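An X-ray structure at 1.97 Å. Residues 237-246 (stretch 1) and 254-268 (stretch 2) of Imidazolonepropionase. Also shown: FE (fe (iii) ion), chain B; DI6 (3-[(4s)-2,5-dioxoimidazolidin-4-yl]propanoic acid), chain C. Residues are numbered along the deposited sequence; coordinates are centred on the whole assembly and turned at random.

Stretch 1, residues 237-246: LAVKGHMDQL
Stretch 2 254-268: LAANFGALSVDHLEY

Two parallel strands, one ending at Met243 and the other spanning Ser262 to His265, run side by side, their axes 24° apart and 4.6 Å at closest approach. Stretch 2 enters as a helix through Ala255, whose CB touches Met243 CE (selenomethionine; chi1 -113°, chi2 p, chi3 p) at 3.9 Å. Phe258 and Ala260 (phi/psi -58/146) bring their CB atoms each 4.2 Å from Val239 CG2 (m), while Gly259 turns at positive phi (69/39); water 1 links Val239 N to Gly259 O. Leu261 (m, t) opens the ladder, its N donating to Val239 O (2.9 Å), with CD1 3.5 Å from Ala238 CB. Ser262 (-167/162, p) accepts a weak bond at O from Gly241 N (3.4 Å); its OG donates to Asp264 OD2 (3.0 Å), and water 3 joins OG to Lys240 NZ. Val263 (m) sets CG1 4.0 Å from Met243 CE, which fills the space beside side-chain-free Gly241. Asp264 (-120/145, m) pairs with His242, bonding N to Gly241 O (2.8 Å) and O to Met243 N (2.9 Å). His265 (97/-81, m) receives Gln245 CG (t, t) over its ring, 3.9 Å from the centroid; Gln245 also clasps DI6, OE1 to N1 and NE2 to O2, both 2.9 Å. His242 NE2 (m) binds FE at 2.3 Å. Leu266 N donates to Met243 O and Tyr268 N to Asp244 O, both 2.8 Å, carrying the pairing past the strands.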

# COMPACT_ATOMS: atom_id res chain seq x y z
N LEU A 237 11.03 2.67 -14.66
CA LEU A 237 10.05 2.72 -13.59
C LEU A 237 9.55 1.31 -13.29
O LEU A 237 9.29 0.53 -14.20
CB LEU A 237 8.85 3.58 -13.99
CG LEU A 237 9.11 5.04 -14.40
CD1 LEU A 237 7.80 5.69 -14.78
CD2 LEU A 237 9.77 5.79 -13.26
N ALA A 238 9.42 1.00 -12.00
CA ALA A 238 8.94 -0.31 -11.56
C ALA A 238 7.48 -0.46 -11.95
O ALA A 238 6.77 0.54 -12.11
CB ALA A 238 9.10 -0.43 -10.05
N VAL A 239 7.01 -1.69 -12.12
CA VAL A 239 5.62 -1.92 -12.49
C VAL A 239 4.88 -2.82 -11.50
O VAL A 239 5.50 -3.52 -10.68
CB VAL A 239 5.49 -2.54 -13.91
CG1 VAL A 239 6.05 -1.57 -14.94
CG2 VAL A 239 6.23 -3.87 -13.98
N LYS A 240 3.56 -2.78 -11.57
CA LYS A 240 2.69 -3.59 -10.71
C LYS A 240 1.33 -3.58 -11.40
O LYS A 240 1.17 -2.98 -12.46
CB LYS A 240 2.57 -2.96 -9.32
CG LYS A 240 1.77 -1.66 -9.30
CD LYS A 240 1.65 -1.09 -7.89
CE LYS A 240 3.01 -0.62 -7.39
NZ LYS A 240 2.91 0.01 -6.04
N GLY A 241 0.34 -4.23 -10.80
CA GLY A 241 -0.97 -4.23 -11.44
C GLY A 241 -2.14 -4.76 -10.63
O GLY A 241 -1.98 -5.59 -9.73
N HIS A 242 -3.32 -4.24 -10.96
CA HIS A 242 -4.56 -4.69 -10.33
C HIS A 242 -4.94 -5.92 -11.14
O HIS A 242 -5.52 -5.81 -12.22
CB HIS A 242 -5.66 -3.63 -10.49
CG HIS A 242 -5.57 -2.50 -9.51
ND1 HIS A 242 -4.52 -1.61 -9.47
CD2 HIS A 242 -6.44 -2.10 -8.55
CE1 HIS A 242 -4.74 -0.71 -8.53
NE2 HIS A 242 -5.90 -0.98 -7.96
N MSE A 243 -4.60 -7.11 -10.63
CA MSE A 243 -4.87 -8.34 -11.37
C MSE A 243 -5.87 -9.33 -10.80
O MSE A 243 -6.04 -9.46 -9.58
CB MSE A 243 -3.55 -9.09 -11.60
CG MSE A 243 -3.13 -9.16 -13.06
SE MSE A 243 -2.86 -7.41 -13.78
CE MSE A 243 -1.17 -7.05 -12.99
N ASP A 244 -6.53 -10.03 -11.72
CA ASP A 244 -7.50 -11.07 -11.38
C ASP A 244 -8.52 -10.73 -10.30
O ASP A 244 -8.83 -11.58 -9.46
CB ASP A 244 -6.74 -12.34 -10.98
CG ASP A 244 -5.76 -12.80 -12.05
OD1 ASP A 244 -6.17 -12.89 -13.23
OD2 ASP A 244 -4.59 -13.08 -11.71
N GLN A 245 -9.04 -9.51 -10.32
CA GLN A 245 -10.03 -9.12 -9.33
C GLN A 245 -11.43 -9.60 -9.74
O GLN A 245 -12.19 -10.09 -8.90
CB GLN A 245 -10.04 -7.60 -9.14
CG GLN A 245 -11.05 -7.09 -8.11
CD GLN A 245 -11.09 -5.58 -8.02
OE1 GLN A 245 -10.76 -4.88 -8.98
NE2 GLN A 245 -11.51 -5.06 -6.87
N LEU A 246 -11.75 -9.47 -11.02
CA LEU A 246 -13.06 -9.89 -11.53
C LEU A 246 -12.97 -11.11 -12.45
O LEU A 246 -13.94 -11.86 -12.59
CB LEU A 246 -13.74 -8.73 -12.27
CG LEU A 246 -13.92 -7.41 -11.50
CD1 LEU A 246 -14.57 -6.37 -12.40
CD2 LEU A 246 -14.76 -7.63 -10.25
N LEU A 254 1.89 -12.00 -16.94
CA LEU A 254 2.53 -10.96 -17.74
C LEU A 254 3.35 -10.07 -16.81
O LEU A 254 4.52 -9.77 -17.08
CB LEU A 254 1.47 -10.12 -18.45
CG LEU A 254 1.96 -8.87 -19.19
CD1 LEU A 254 2.89 -9.25 -20.33
CD2 LEU A 254 0.75 -8.10 -19.72
N ALA A 255 2.73 -9.64 -15.72
CA ALA A 255 3.40 -8.79 -14.74
C ALA A 255 4.64 -9.48 -14.20
O ALA A 255 5.69 -8.86 -14.05
CB ALA A 255 2.44 -8.46 -13.60
N ALA A 256 4.52 -10.78 -13.91
CA ALA A 256 5.66 -11.53 -13.40
C ALA A 256 6.80 -11.55 -14.41
O ALA A 256 7.97 -11.51 -14.05
CB ALA A 256 5.23 -12.96 -13.05
N ASN A 257 6.45 -11.62 -15.70
CA ASN A 257 7.47 -11.65 -16.75
C ASN A 257 8.14 -10.30 -16.92
O ASN A 257 9.21 -10.20 -17.51
CB ASN A 257 6.86 -12.09 -18.08
CG ASN A 257 6.45 -13.55 -18.07
OD1 ASN A 257 7.10 -14.38 -17.45
ND2 ASN A 257 5.37 -13.86 -18.77
N PHE A 258 7.51 -9.26 -16.39
CA PHE A 258 8.05 -7.91 -16.46
C PHE A 258 8.74 -7.53 -15.15
O PHE A 258 9.17 -6.40 -14.97
CB PHE A 258 6.92 -6.91 -16.76
CG PHE A 258 6.78 -6.59 -18.23
CD1 PHE A 258 7.60 -5.65 -18.83
CD2 PHE A 258 5.82 -7.24 -19.00
CE1 PHE A 258 7.48 -5.36 -20.19
CE2 PHE A 258 5.70 -6.96 -20.37
CZ PHE A 258 6.53 -6.01 -20.96
N GLY A 259 8.84 -8.50 -14.24
CA GLY A 259 9.49 -8.24 -12.97
C GLY A 259 8.68 -7.30 -12.08
O GLY A 259 9.24 -6.45 -11.39
N ALA A 260 7.36 -7.46 -12.10
CA ALA A 260 6.48 -6.61 -11.30
C ALA A 260 6.85 -6.71 -9.82
O ALA A 260 7.27 -7.77 -9.35
CB ALA A 260 5.03 -7.03 -11.50
N LEU A 261 6.70 -5.61 -9.10
CA LEU A 261 6.98 -5.59 -7.67
C LEU A 261 5.89 -6.40 -6.97
O LEU A 261 6.13 -7.09 -5.98
CB LEU A 261 6.97 -4.16 -7.14
CG LEU A 261 8.10 -3.22 -7.56
CD1 LEU A 261 7.80 -1.81 -7.10
CD2 LEU A 261 9.41 -3.71 -6.98
N SER A 262 4.67 -6.31 -7.51
CA SER A 262 3.54 -7.02 -6.93
C SER A 262 2.33 -7.03 -7.87
O SER A 262 2.26 -6.25 -8.82
CB SER A 262 3.10 -6.33 -5.63
OG SER A 262 2.44 -5.11 -5.93
N VAL A 263 1.40 -7.94 -7.59
CA VAL A 263 0.15 -8.05 -8.34
C VAL A 263 -0.88 -7.96 -7.22
O VAL A 263 -0.72 -8.61 -6.18
CB VAL A 263 0.02 -9.38 -9.11
CG1 VAL A 263 0.88 -9.33 -10.37
CG2 VAL A 263 0.43 -10.55 -8.24
N ASP A 264 -1.93 -7.18 -7.42
CA ASP A 264 -2.92 -6.97 -6.36
C ASP A 264 -4.36 -7.40 -6.65
O ASP A 264 -4.85 -7.25 -7.77
CB ASP A 264 -2.89 -5.50 -5.94
CG ASP A 264 -1.46 -4.97 -5.74
OD1 ASP A 264 -1.30 -3.92 -5.09
OD2 ASP A 264 -0.50 -5.57 -6.26
N HIS A 265 -5.03 -7.90 -5.61
CA HIS A 265 -6.41 -8.42 -5.62
C HIS A 265 -6.33 -9.94 -5.75
O HIS A 265 -6.44 -10.65 -4.76
CB HIS A 265 -7.25 -7.80 -6.74
CG HIS A 265 -7.77 -6.44 -6.41
ND1 HIS A 265 -8.64 -6.22 -5.36
CD2 HIS A 265 -7.55 -5.23 -6.98
CE1 HIS A 265 -8.92 -4.93 -5.30
NE2 HIS A 265 -8.28 -4.31 -6.27
N LEU A 266 -6.15 -10.43 -6.97
CA LEU A 266 -5.97 -11.86 -7.21
C LEU A 266 -7.10 -12.84 -6.89
O LEU A 266 -6.84 -14.04 -6.78
CB LEU A 266 -4.71 -12.31 -6.45
CG LEU A 266 -3.33 -11.76 -6.84
CD1 LEU A 266 -3.42 -10.34 -7.36
CD2 LEU A 266 -2.42 -11.83 -5.63
N GLU A 267 -8.33 -12.36 -6.76
CA GLU A 267 -9.44 -13.28 -6.47
C GLU A 267 -9.45 -14.48 -7.42
O GLU A 267 -9.70 -15.61 -7.01
CB GLU A 267 -10.79 -12.56 -6.57
CG GLU A 267 -11.25 -11.79 -5.33
CD GLU A 267 -10.38 -10.60 -5.01
OE1 GLU A 267 -9.71 -10.09 -5.94
OE2 GLU A 267 -10.37 -10.15 -3.84
N TYR A 268 -9.16 -14.21 -8.70
CA TYR A 268 -9.17 -15.26 -9.73
C TYR A 268 -7.80 -15.75 -10.19
O TYR A 268 -7.66 -16.25 -11.31
CB TYR A 268 -9.96 -14.76 -10.95
CG TYR A 268 -11.44 -14.62 -10.69
CD1 TYR A 268 -12.31 -15.68 -10.92
CD2 TYR A 268 -11.97 -13.43 -10.19
CE1 TYR A 268 -13.68 -15.57 -10.64
CE2 TYR A 268 -13.33 -13.30 -9.91
CZ TYR A 268 -14.18 -14.38 -10.14
OH TYR A 268 -15.52 -14.27 -9.85
FE FE B . -6.77 -0.41 -5.87
N1 DI6 C . -10.39 -2.06 -8.55
C2 DI6 C . -11.06 -1.55 -7.50
O2 DI6 C . -11.73 -2.17 -6.69
C3 DI6 C . -10.80 -0.03 -7.52
N4 DI6 C . -9.94 0.13 -8.71
C5 DI6 C . -9.75 -1.10 -9.24
O5 DI6 C . -9.07 -1.31 -10.23
C6 DI6 C . -12.11 0.74 -7.64
C7 DI6 C . -11.90 2.26 -7.66
C8 DI6 C . -13.19 3.09 -7.78
O9 DI6 C . -13.12 4.30 -7.49
O10 DI6 C . -14.26 2.55 -8.15
O HOH W 1 8.99 -3.67 -11.43
O HOH W 2 0.14 -1.40 -4.95
O HOH W 3 3.24 -2.63 -4.98
O HOH W 4 -8.90 -1.61 -5.93